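Local structure of D-2-hydroxyacid dehydrogensase protein (Ketogulonicigenium vulgare, 4LSW) at residues 107-112 and 158-163; 148-153 and 162-167; 201-206 and 236-241; 301-304 and 310-313. The protein probably catalyses the NAD(H)-dependent interconversion of D-2-hydroxy acids and 2-oxo acids, as in other D-isomer-specific 2-hydroxyacid dehydrogenases. All blocks are in the same frame, centred on the assembly; numbering follows the deposited sequence.

Contact 1: residues 107-112 and 158-163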
loop_
_atom_site.group_PDB
_atom_site.type_symbol
_atom_site.label_atom_id
_atom_site.label_comp_id
_atom_site.label_asym_id
_atom_site.label_seq_id
_atom_site.Cartn_x
_atom_site.Cartn_y
_atom_site.Cartn_z
ATOM N N LEU A 107 -7.179 -7.794 3.769
ATOM C CA LEU A 107 -6.604 -8.640 2.728
ATOM C C LEU A 107 -5.381 -9.389 3.248
ATOM O O LEU A 107 -5.210 -10.561 2.961
ATOM C CB LEU A 107 -6.274 -7.870 1.448
ATOM C CG LEU A 107 -5.964 -8.826 0.286
ATOM C CD1 LEU A 107 -7.217 -9.512 -0.259
ATOM C CD2 LEU A 107 -5.175 -8.171 -0.859
ATOM N N GLY A 108 -4.555 -8.720 4.050
ATOM C CA GLY A 108 -3.390 -9.381 4.622
ATOM C C GLY A 108 -3.757 -10.635 5.407
ATOM O O GLY A 108 -3.184 -11.706 5.215
ATOM N N VAL A 109 -4.743 -10.500 6.287
ATOM C CA VAL A 109 -5.181 -11.632 7.088
ATOM C C VAL A 109 -5.829 -12.716 6.219
ATOM O O VAL A 109 -5.588 -13.908 6.408
ATOM C CB VAL A 109 -6.120 -11.151 8.201
ATOM C CG1 VAL A 109 -6.708 -12.319 8.955
ATOM C CG2 VAL A 109 -5.349 -10.245 9.136
ATOM N N ALA A 110 -6.627 -12.290 5.243
ATOM C CA ALA A 110 -7.252 -13.220 4.308
ATOM C C ALA A 110 -6.214 -14.026 3.542
ATOM O O ALA A 110 -6.399 -15.213 3.295
ATOM C CB ALA A 110 -8.134 -12.478 3.349
ATOM N N MET A 111 -5.130 -13.360 3.163
ATOM C CA MET A 111 -4.040 -14.001 2.444
ATOM C C MET A 111 -3.331 -15.063 3.277
ATOM O O MET A 111 -3.021 -16.143 2.782
ATOM C CB MET A 111 -3.040 -12.947 1.959
ATOM C CG MET A 111 -3.581 -12.119 0.787
ATOM S SD MET A 111 -2.648 -10.611 0.442
ATOM C CE MET A 111 -1.033 -11.261 -0.024
ATOM N N MET A 112 -3.055 -14.753 4.540
ATOM C CA MET A 112 -2.480 -15.739 5.449
ATOM C C MET A 112 -3.363 -16.981 5.524
ATOM O O MET A 112 -2.882 -18.106 5.388
ATOM C CB MET A 112 -2.308 -15.156 6.859
ATOM C CG MET A 112 -1.990 -16.223 7.907
ATOM S SD MET A 112 -1.998 -15.640 9.611
ATOM C CE MET A 112 -3.711 -15.175 9.747
ATOM N N PHE A 158 -1.362 -2.339 13.282
ATOM C CA PHE A 158 -2.286 -2.398 14.403
ATOM C C PHE A 158 -3.579 -3.081 14.005
ATOM O O PHE A 158 -4.057 -3.964 14.716
ATOM C CB PHE A 158 -2.582 -0.999 14.932
ATOM C CG PHE A 158 -3.505 -0.986 16.102
ATOM C CD1 PHE A 158 -3.132 -1.590 17.293
ATOM C CD2 PHE A 158 -4.728 -0.347 16.027
ATOM C CE1 PHE A 158 -3.978 -1.576 18.395
ATOM C CE2 PHE A 158 -5.582 -0.320 17.123
ATOM C CZ PHE A 158 -5.205 -0.939 18.307
ATOM N N GLU A 159 -4.133 -2.697 12.858
ATOM C CA GLU A 159 -5.377 -3.321 12.415
ATOM C C GLU A 159 -5.192 -4.803 12.125
ATOM O O GLU A 159 -6.073 -5.613 12.440
ATOM C CB GLU A 159 -5.955 -2.608 11.198
ATOM C CG GLU A 159 -6.525 -1.244 11.519
ATOM C CD GLU A 159 -7.518 -1.272 12.661
ATOM O OE1 GLU A 159 -8.473 -2.078 12.614
ATOM O OE2 GLU A 159 -7.345 -0.483 13.612
ATOM N N VAL A 160 -4.051 -5.176 11.542
ATOM C CA VAL A 160 -3.756 -6.591 11.364
ATOM C C VAL A 160 -3.754 -7.331 12.705
ATOM O O VAL A 160 -4.402 -8.373 12.855
ATOM C CB VAL A 160 -2.409 -6.798 10.624
ATOM C CG1 VAL A 160 -1.946 -8.262 10.721
ATOM C CG2 VAL A 160 -2.527 -6.353 9.168
ATOM N N ALA A 161 -3.038 -6.783 13.685
ATOM C CA ALA A 161 -2.956 -7.412 14.990
ATOM C C ALA A 161 -4.328 -7.598 15.645
ATOM O O ALA A 161 -4.573 -8.623 16.278
ATOM C CB ALA A 161 -2.024 -6.610 15.889
ATOM N N ARG A 162 -5.213 -6.612 15.484
ATOM C CA ARG A 162 -6.561 -6.708 16.056
ATOM C C ARG A 162 -7.305 -7.896 15.465
ATOM O O ARG A 162 -7.990 -8.634 16.184
ATOM C CB ARG A 162 -7.350 -5.418 15.843
ATOM C CG ARG A 162 -6.784 -4.243 16.630
ATOM C CD ARG A 162 -7.561 -2.968 16.355
ATOM N NE ARG A 162 -8.883 -3.048 16.958
ATOM C CZ ARG A 162 -10.029 -2.930 16.294
ATOM N NH1 ARG A 162 -10.032 -2.704 14.986
ATOM N NH2 ARG A 162 -11.178 -3.029 16.951
ATOM N N ARG A 163 -7.146 -8.090 14.159
ATOM C CA ARG A 163 -7.781 -9.220 13.477
ATOM C C ARG A 163 -7.162 -10.541 13.915
ATOM O O ARG A 163 -7.863 -11.534 14.099
ATOM C CB ARG A 163 -7.700 -9.059 11.954
ATOM C CG ARG A 163 -8.659 -8.001 11.411
ATOM C CD ARG A 163 -8.023 -7.282 10.239
ATOM N NE ARG A 163 -8.957 -6.316 9.671
ATOM C CZ ARG A 163 -9.221 -5.127 10.201
ATOM N NH1 ARG A 163 -8.627 -4.749 11.330
ATOM N NH2 ARG A 163 -10.088 -4.317 9.609
#
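V109 and R163 bring helix 101-116 against helix 155-165, in a helical layer packed on the parallel sheet of the Rossmann-type NAD-binding domain. V109 CG2 lies 3.9 Å from R163 CB and 4.1 Å from R163 CD, meeting the aliphatic part of the arginine at a slant. The same methyl meets V160 CG1 at 4.2 Å. V109 CG2 stands opposite its own carbonyl carbon and beside the backbone N (chi1 174° for CG1), which turns it to the facing helix. The polar end of R163 bends back over its own helix. R163 NH1 donates to E159 OE1 at 3.0 Å, nearly in the guanidinium plane, and to E159 O at 2.9 Å from above the carbonyl plane. R162 NH1 reaches E159 OE1 as well, at 2.9 Å, on the syn lone pair. R163 NE forms a salt bridge to D106 of helix 101-116. An alanine in place of R163 would probably leave D106 without this mate, take both NH1 bonds from E159 and strip V109 CG2 of its cover at CD. R163 joins the helices twice, by carbon contact and by charge, and two guanidinium groups meeting one carboxylate oxygen are likely to stabilise the negative charge of E159.

Contact 2: residues 148-153 and 162-167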
loop_
_atom_site.group_PDB
_atom_site.type_symbol
_atom_site.label_atom_id
_atom_site.label_comp_id
_atom_site.label_asym_id
_atom_site.label_seq_id
_atom_site.Cartn_x
_atom_site.Cartn_y
_atom_site.Cartn_z
ATOM N N ALA A 148 2.201 -15.212 15.530
ATOM C CA ALA A 148 2.256 -14.244 14.442
ATOM C C ALA A 148 3.055 -13.025 14.849
ATOM O O ALA A 148 2.926 -12.547 15.973
ATOM C CB ALA A 148 0.834 -13.845 14.012
ATOM N N GLY A 149 3.866 -12.536 13.917
ATOM C CA GLY A 149 4.640 -11.331 14.139
ATOM C C GLY A 149 4.201 -10.267 13.161
ATOM O O GLY A 149 3.902 -10.564 12.005
ATOM N N VAL A 150 4.168 -9.028 13.628
ATOM C CA VAL A 150 3.817 -7.897 12.783
ATOM C C VAL A 150 4.998 -6.932 12.729
ATOM O O VAL A 150 5.398 -6.359 13.755
ATOM C CB VAL A 150 2.544 -7.203 13.288
ATOM C CG1 VAL A 150 2.143 -6.047 12.381
ATOM C CG2 VAL A 150 1.398 -8.218 13.390
ATOM N N LEU A 151 5.562 -6.772 11.531
ATOM C CA LEU A 151 6.729 -5.918 11.313
ATOM C C LEU A 151 6.248 -4.543 10.866
ATOM O O LEU A 151 5.821 -4.352 9.720
ATOM C CB LEU A 151 7.660 -6.545 10.277
ATOM C CG LEU A 151 8.917 -5.751 9.941
ATOM C CD1 LEU A 151 9.713 -5.460 11.207
ATOM C CD2 LEU A 151 9.753 -6.537 8.966
ATOM N N GLY A 152 6.279 -3.601 11.802
ATOM C CA GLY A 152 5.688 -2.287 11.599
ATOM C C GLY A 152 4.301 -2.258 12.208
ATOM O O GLY A 152 3.369 -2.835 11.645
ATOM N N LEU A 153 4.163 -1.608 13.358
ATOM C CA LEU A 153 2.869 -1.553 14.036
ATOM C C LEU A 153 2.297 -0.133 14.050
ATOM O O LEU A 153 1.974 0.422 15.104
ATOM C CB LEU A 153 2.960 -2.134 15.449
ATOM C CG LEU A 153 1.598 -2.611 15.959
ATOM C CD1 LEU A 153 1.293 -4.021 15.466
ATOM C CD2 LEU A 153 1.535 -2.523 17.471
ATOM N N ARG A 162 -5.213 -6.612 15.484
ATOM C CA ARG A 162 -6.561 -6.708 16.056
ATOM C C ARG A 162 -7.305 -7.896 15.465
ATOM O O ARG A 162 -7.990 -8.634 16.184
ATOM C CB ARG A 162 -7.350 -5.418 15.843
ATOM C CG ARG A 162 -6.784 -4.243 16.630
ATOM C CD ARG A 162 -7.561 -2.968 16.355
ATOM N NE ARG A 162 -8.883 -3.048 16.958
ATOM C CZ ARG A 162 -10.029 -2.930 16.294
ATOM N NH1 ARG A 162 -10.032 -2.704 14.986
ATOM N NH2 ARG A 162 -11.178 -3.029 16.951
ATOM N N ARG A 163 -7.146 -8.090 14.159
ATOM C CA ARG A 163 -7.781 -9.220 13.477
ATOM C C ARG A 163 -7.162 -10.541 13.915
ATOM O O ARG A 163 -7.863 -11.534 14.099
ATOM C CB ARG A 163 -7.700 -9.059 11.954
ATOM C CG ARG A 163 -8.659 -8.001 11.411
ATOM C CD ARG A 163 -8.023 -7.282 10.239
ATOM N NE ARG A 163 -8.957 -6.316 9.671
ATOM C CZ ARG A 163 -9.221 -5.127 10.201
ATOM N NH1 ARG A 163 -8.627 -4.749 11.330
ATOM N NH2 ARG A 163 -10.088 -4.317 9.609
ATOM N N LEU A 164 -5.839 -10.571 14.076
ATOM C CA LEU A 164 -5.165 -11.797 14.514
ATOM C C LEU A 164 -5.580 -12.207 15.926
ATOM O O LEU A 164 -5.624 -13.400 16.242
ATOM C CB LEU A 164 -3.652 -11.644 14.442
ATOM C CG LEU A 164 -3.057 -11.329 13.078
ATOM C CD1 LEU A 164 -1.562 -11.034 13.209
ATOM C CD2 LEU A 164 -3.330 -12.461 12.066
ATOM N N ALA A 165 -5.870 -11.229 16.780
ATOM C CA ALA A 165 -6.271 -11.534 18.155
ATOM C C ALA A 165 -7.577 -12.326 18.215
ATOM O O ALA A 165 -7.767 -13.133 19.124
ATOM C CB ALA A 165 -6.374 -10.246 18.986
ATOM N N GLY A 166 -8.465 -12.099 17.249
ATOM C CA GLY A 166 -9.721 -12.834 17.181
ATOM C C GLY A 166 -9.510 -14.309 16.858
ATOM O O GLY A 166 -10.391 -15.144 17.121
ATOM N N PHE A 167 -8.335 -14.626 16.302
ATOM C CA PHE A 167 -7.910 -16.006 16.045
ATOM C C PHE A 167 -7.044 -16.576 17.182
ATOM O O PHE A 167 -6.419 -17.639 17.028
ATOM C CB PHE A 167 -7.137 -16.086 14.712
ATOM C CG PHE A 167 -7.999 -15.856 13.501
ATOM C CD1 PHE A 167 -8.300 -14.571 13.075
ATOM C CD2 PHE A 167 -8.526 -16.927 12.798
ATOM C CE1 PHE A 167 -9.104 -14.353 11.967
ATOM C CE2 PHE A 167 -9.338 -16.720 11.687
ATOM C CZ PHE A 167 -9.627 -15.431 11.265
#
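L164 points one methyl from helix 155-165 into the notch between A148 and V150 of strand 147-151. The two strand residues are two positions apart, and both send CB toward the helix. L164 CD1 comes down between them, 3.8 Å from A148 CB and 4.1 Å from V150 CG2. The leucine is extended at its outer bond (chi2 173°), with CG opposite the carbonyl carbon, and this carries CD1 out to the strand. V150 meets it at an angle, using only the CG2 branch. That branch lies beside the backbone N, while CG1 is anti to the N (chi1 -178°) and turns off toward T204. The contact is wholly apolar, and all three residues are buried. Further on, G152 has backbone angles (phi 97°) that would jam a side chain against the preceding carbonyl O. It begins a GxGxxG-like turn, consistent with the dinucleotide-binding loop of Rossmann domains. Strand 147-151, helix 155-165 and strand 170-174 form a beta-alpha-beta unit. L164 also rests on I171 of strand 170-174 and on M112 of helix 101-116. On the sheet, strand 147-151 bonds to strand 170-174 through A148 and V150, and to strand 200-203 through G149.

Contact 3: residues 201-206 and 236-241; sequences LFVTLA and SNIDEE
L205 lays its side chain over the amide of N237. L205 CD1 sits above the amide plane, 3.9 Å from N237 CG and 3.7 Å from N237 ND2. L205 CB comes to 3.5 Å from N237 ND2, nearer the nitrogen end. The amide itself is held from outside the two segments. N237 ND2 donates to A207 O, and N237 OD1 accepts from A209 N. These two bonds should fix the rotation of the amide and hold its plane under L205 CD1. They also satisfy both polar atoms of a buried side chain. A second, apolar touch lies closer to the sheet. The extended chi2 of I238 (-180°) carries CD1 out to V203 CG2, 4.2 Å away. The two side chains meet at a slant. V203 and I238 both also touch N231 of strand 228-231 and V215. Beyond I238, D239 is the N-cap of helix 240-249, with OD1 bonded to A242 N. Here the loop between strand 228-231 and helix 240-249 packs against the end of strand 200-203. L205 touches L151 at the end of strand 147-151. Loops at the C-terminal ends of parallel Rossmann strands commonly border the cofactor cleft, and this one probably lies near it.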
loop_
_atom_site.group_PDB
_atom_site.type_symbol
_atom_site.label_atom_id
_atom_site.label_comp_id
_atom_site.label_asym_id
_atom_site.label_seq_id
_atom_site.Cartn_x
_atom_site.Cartn_y
_atom_site.Cartn_z
ATOM N N LEU A 201 4.632 -14.064 9.479
ATOM C CA LEU A 201 5.189 -12.714 9.640
ATOM C C LEU A 201 4.549 -11.765 8.641
ATOM O O LEU A 201 4.632 -11.985 7.423
ATOM C CB LEU A 201 6.706 -12.719 9.411
ATOM C CG LEU A 201 7.420 -11.371 9.521
ATOM C CD1 LEU A 201 7.319 -10.818 10.932
ATOM C CD2 LEU A 201 8.884 -11.502 9.101
ATOM N N PHE A 202 3.896 -10.731 9.148
ATOM C CA PHE A 202 3.265 -9.732 8.295
ATOM C C PHE A 202 4.192 -8.546 8.138
ATOM O O PHE A 202 4.678 -8.004 9.132
ATOM C CB PHE A 202 1.950 -9.254 8.925
ATOM C CG PHE A 202 0.862 -10.287 8.909
ATOM C CD1 PHE A 202 0.803 -11.275 9.891
ATOM C CD2 PHE A 202 -0.091 -10.282 7.904
ATOM C CE1 PHE A 202 -0.197 -12.236 9.878
ATOM C CE2 PHE A 202 -1.095 -11.242 7.892
ATOM C CZ PHE A 202 -1.146 -12.213 8.877
ATOM N N VAL A 203 4.423 -8.129 6.899
ATOM C CA VAL A 203 5.238 -6.950 6.644
ATOM C C VAL A 203 4.316 -5.775 6.359
ATOM O O VAL A 203 3.647 -5.721 5.314
ATOM C CB VAL A 203 6.195 -7.171 5.477
ATOM C CG1 VAL A 203 7.089 -5.951 5.300
ATOM C CG2 VAL A 203 7.029 -8.407 5.734
ATOM N N THR A 204 4.255 -4.869 7.330
ATOM C CA THR A 204 3.341 -3.736 7.313
ATOM C C THR A 204 4.132 -2.485 7.674
ATOM O O THR A 204 3.759 -1.724 8.559
ATOM C CB THR A 204 2.162 -3.959 8.292
ATOM O OG1 THR A 204 2.659 -4.415 9.555
ATOM C CG2 THR A 204 1.231 -5.024 7.748
ATOM N N LEU A 205 5.247 -2.306 6.973
ATOM C CA LEU A 205 6.117 -1.145 7.137
ATOM C C LEU A 205 5.678 -0.038 6.191
ATOM O O LEU A 205 5.723 -0.205 4.973
ATOM C CB LEU A 205 7.558 -1.524 6.807
ATOM C CG LEU A 205 8.286 -2.450 7.770
ATOM C CD1 LEU A 205 9.554 -3.008 7.123
ATOM C CD2 LEU A 205 8.619 -1.711 9.064
ATOM N N ALA A 206 5.272 1.094 6.756
ATOM C CA ALA A 206 4.709 2.189 5.972
ATOM C C ALA A 206 5.783 2.978 5.226
ATOM O O ALA A 206 5.534 3.504 4.138
ATOM C CB ALA A 206 3.878 3.107 6.859
ATOM N N SER A 236 10.096 -2.481 -1.680
ATOM C CA SER A 236 11.501 -2.146 -1.404
ATOM C C SER A 236 12.022 -2.676 -0.067
ATOM O O SER A 236 13.234 -2.764 0.151
ATOM C CB SER A 236 11.729 -0.632 -1.483
ATOM O OG SER A 236 10.931 0.068 -0.544
ATOM N N ASN A 237 11.111 -3.032 0.828
ATOM C CA ASN A 237 11.522 -3.499 2.144
ATOM C C ASN A 237 11.787 -4.993 2.227
ATOM O O ASN A 237 12.153 -5.505 3.289
ATOM C CB ASN A 237 10.517 -3.070 3.200
ATOM C CG ASN A 237 10.719 -1.637 3.630
ATOM O OD1 ASN A 237 11.843 -1.124 3.607
ATOM N ND2 ASN A 237 9.642 -0.980 4.020
ATOM N N ILE A 238 11.622 -5.685 1.104
ATOM C CA ILE A 238 11.992 -7.096 1.019
ATOM C C ILE A 238 13.029 -7.332 -0.080
ATOM O O ILE A 238 12.896 -6.829 -1.200
ATOM C CB ILE A 238 10.764 -7.987 0.799
ATOM C CG1 ILE A 238 9.776 -7.792 1.954
ATOM C CG2 ILE A 238 11.163 -9.454 0.691
ATOM C CD1 ILE A 238 8.529 -8.631 1.839
ATOM N N ASP A 239 14.070 -8.086 0.263
ATOM C CA ASP A 239 15.063 -8.519 -0.713
ATOM C C ASP A 239 14.444 -9.664 -1.522
ATOM O O ASP A 239 14.393 -10.808 -1.060
ATOM C CB ASP A 239 16.331 -8.985 0.015
ATOM C CG ASP A 239 17.462 -9.378 -0.934
ATOM O OD1 ASP A 239 17.201 -9.737 -2.094
ATOM O OD2 ASP A 239 18.627 -9.337 -0.483
ATOM N N GLU A 240 13.965 -9.361 -2.724
ATOM C CA GLU A 240 13.290 -10.369 -3.548
ATOM C C GLU A 240 14.195 -11.507 -4.017
ATOM O O GLU A 240 13.747 -12.643 -4.143
ATOM C CB GLU A 240 12.567 -9.735 -4.747
ATOM C CG GLU A 240 11.379 -8.859 -4.353
ATOM C CD GLU A 240 10.474 -8.513 -5.523
ATOM O OE1 GLU A 240 10.751 -8.933 -6.669
ATOM O OE2 GLU A 240 9.468 -7.816 -5.285
ATOM N N GLU A 241 15.465 -11.205 -4.284
ATOM C CA GLU A 241 16.412 -12.259 -4.637
ATOM C C GLU A 241 16.620 -13.234 -3.485
ATOM O O GLU A 241 16.640 -14.452 -3.684
ATOM C CB GLU A 241 17.754 -11.654 -5.053
ATOM C CG GLU A 241 17.731 -10.959 -6.413
ATOM C CD GLU A 241 17.491 -11.909 -7.583
ATOM O OE1 GLU A 241 17.671 -13.135 -7.434
ATOM O OE2 GLU A 241 17.117 -11.414 -8.661
#

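Contact 4: residues 301-304 and 310-313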
loop_
_atom_site.group_PDB
_atom_site.type_symbol
_atom_site.label_atom_id
_atom_site.label_comp_id
_atom_site.label_asym_id
_atom_site.label_seq_id
_atom_site.Cartn_x
_atom_site.Cartn_y
_atom_site.Cartn_z
ATOM N N LEU A 301 -9.694 19.606 -2.038
ATOM C CA LEU A 301 -9.749 20.643 -3.059
ATOM C C LEU A 301 -10.891 21.624 -2.774
ATOM O O LEU A 301 -10.711 22.845 -2.849
ATOM C CB LEU A 301 -9.880 20.024 -4.456
ATOM C CG LEU A 301 -8.632 19.300 -4.969
ATOM C CD1 LEU A 301 -8.980 18.415 -6.155
ATOM C CD2 LEU A 301 -7.545 20.313 -5.343
ATOM N N THR A 302 -12.050 21.081 -2.420
ATOM C CA THR A 302 -13.225 21.895 -2.130
ATOM C C THR A 302 -12.944 22.825 -0.957
ATOM O O THR A 302 -13.222 24.029 -1.019
ATOM C CB THR A 302 -14.442 21.010 -1.815
ATOM O OG1 THR A 302 -14.735 20.191 -2.953
ATOM C CG2 THR A 302 -15.663 21.865 -1.480
ATOM N N ALA A 303 -12.376 22.262 0.102
ATOM C CA ALA A 303 -12.043 23.035 1.286
ATOM C C ALA A 303 -11.053 24.148 0.959
ATOM O O ALA A 303 -11.224 25.287 1.386
ATOM C CB ALA A 303 -11.489 22.122 2.367
ATOM N N HIS A 304 -10.026 23.826 0.183
ATOM C CA HIS A 304 -9.018 24.822 -0.161
ATOM C C HIS A 304 -9.611 26.048 -0.853
ATOM O O HIS A 304 -9.349 27.181 -0.450
ATOM C CB HIS A 304 -7.935 24.216 -1.059
ATOM C CG HIS A 304 -6.947 25.221 -1.554
ATOM N ND1 HIS A 304 -5.905 25.690 -0.777
ATOM C CD2 HIS A 304 -6.855 25.876 -2.735
ATOM C CE1 HIS A 304 -5.213 26.577 -1.463
ATOM N NE2 HIS A 304 -5.774 26.716 -2.655
ATOM N N LEU A 310 -7.669 22.694 5.259
ATOM C CA LEU A 310 -7.446 21.434 4.561
ATOM C C LEU A 310 -7.749 20.265 5.497
ATOM O O LEU A 310 -7.488 20.349 6.702
ATOM C CB LEU A 310 -6.001 21.360 4.064
ATOM C CG LEU A 310 -5.595 22.410 3.033
ATOM C CD1 LEU A 310 -4.118 22.297 2.707
ATOM C CD2 LEU A 310 -6.443 22.289 1.768
ATOM N N LEU A 311 -8.298 19.181 4.954
ATOM C CA LEU A 311 -8.662 18.030 5.778
ATOM C C LEU A 311 -7.439 17.220 6.183
ATOM O O LEU A 311 -7.248 16.907 7.362
ATOM C CB LEU A 311 -9.646 17.117 5.037
ATOM C CG LEU A 311 -11.127 17.528 4.955
ATOM C CD1 LEU A 311 -11.355 18.623 3.924
ATOM C CD2 LEU A 311 -12.006 16.326 4.654
ATOM N N THR A 312 -6.615 16.879 5.194
ATOM C CA THR A 312 -5.474 16.002 5.414
ATOM C C THR A 312 -4.170 16.537 4.811
ATOM O O THR A 312 -3.603 15.930 3.898
ATOM C CB THR A 312 -5.759 14.587 4.877
ATOM O OG1 THR A 312 -6.279 14.672 3.546
ATOM C CG2 THR A 312 -6.790 13.877 5.750
ATOM N N PRO A 313 -3.675 17.671 5.334
ATOM C CA PRO A 313 -2.414 18.207 4.813
ATOM C C PRO A 313 -1.204 17.383 5.221
ATOM O O PRO A 313 -1.196 16.771 6.297
ATOM C CB PRO A 313 -2.320 19.578 5.477
ATOM C CG PRO A 313 -3.062 19.412 6.766
ATOM C CD PRO A 313 -4.197 18.471 6.459
#
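H304 and L310 meet where the chain turns back after helix 287-306. L310 CD2 is 3.7 Å from H304 CB and 4.1 Å from H304 CA. The methyl also lies at the edge of the imidazole, near its plane. H304 has CG anti to the backbone N (chi1 174°), which swings the ring past the leucine toward E69. H304 NE2 is hydrogen-bonded to E69 OE1, and this bond should limit the ring's rotation. L310 extends CD1 (chi2 176°), but the other methyl, CD2, meets H304. L310 also touches Q92 and T94 of strand 92-94. The segment 310-313 is the link from helix 287-306 to strand 313-315. That strand runs antiparallel to strand 92-94 at the edge of the six-stranded mixed sheet, in the second domain, which in this family is probably the substrate-binding one. L311 is turned differently, with chi2 at 77°. This brings its CD1 back to A303 CB at 3.8 Å. A303 points toward the turn and, with only a methyl, lets the backbone come near: A303 CA and L310 CA are 5.9 Å apart. L311 also rests on D299 and L296, one and two turns before A303.

How the contacts relate
Contacts 1, 2 and 3 form one continuous block in the NAD-binding domain. Contacts 1 and 2 share helix 155-165, and their centres are 6 Å apart. M112 CE of contact 1 touches L164 CD2 of contact 2 at 3.6 Å. Contacts 2 and 3 meet on neighbouring strands of the parallel sheet. L151 N lies 2.8 Å from F202 O, and G152 O lies 2.7 Å from T204 OG1; both are probable hydrogen bonds. The second ties the loop that follows strand 200-203 to the glycine-rich turn that probably binds the coenzyme. F202 links contacts 1 and 3, packing on G108, M112 and V160. Contact 4 stands in the other domain, its centre 31 to 33 Å from the other three.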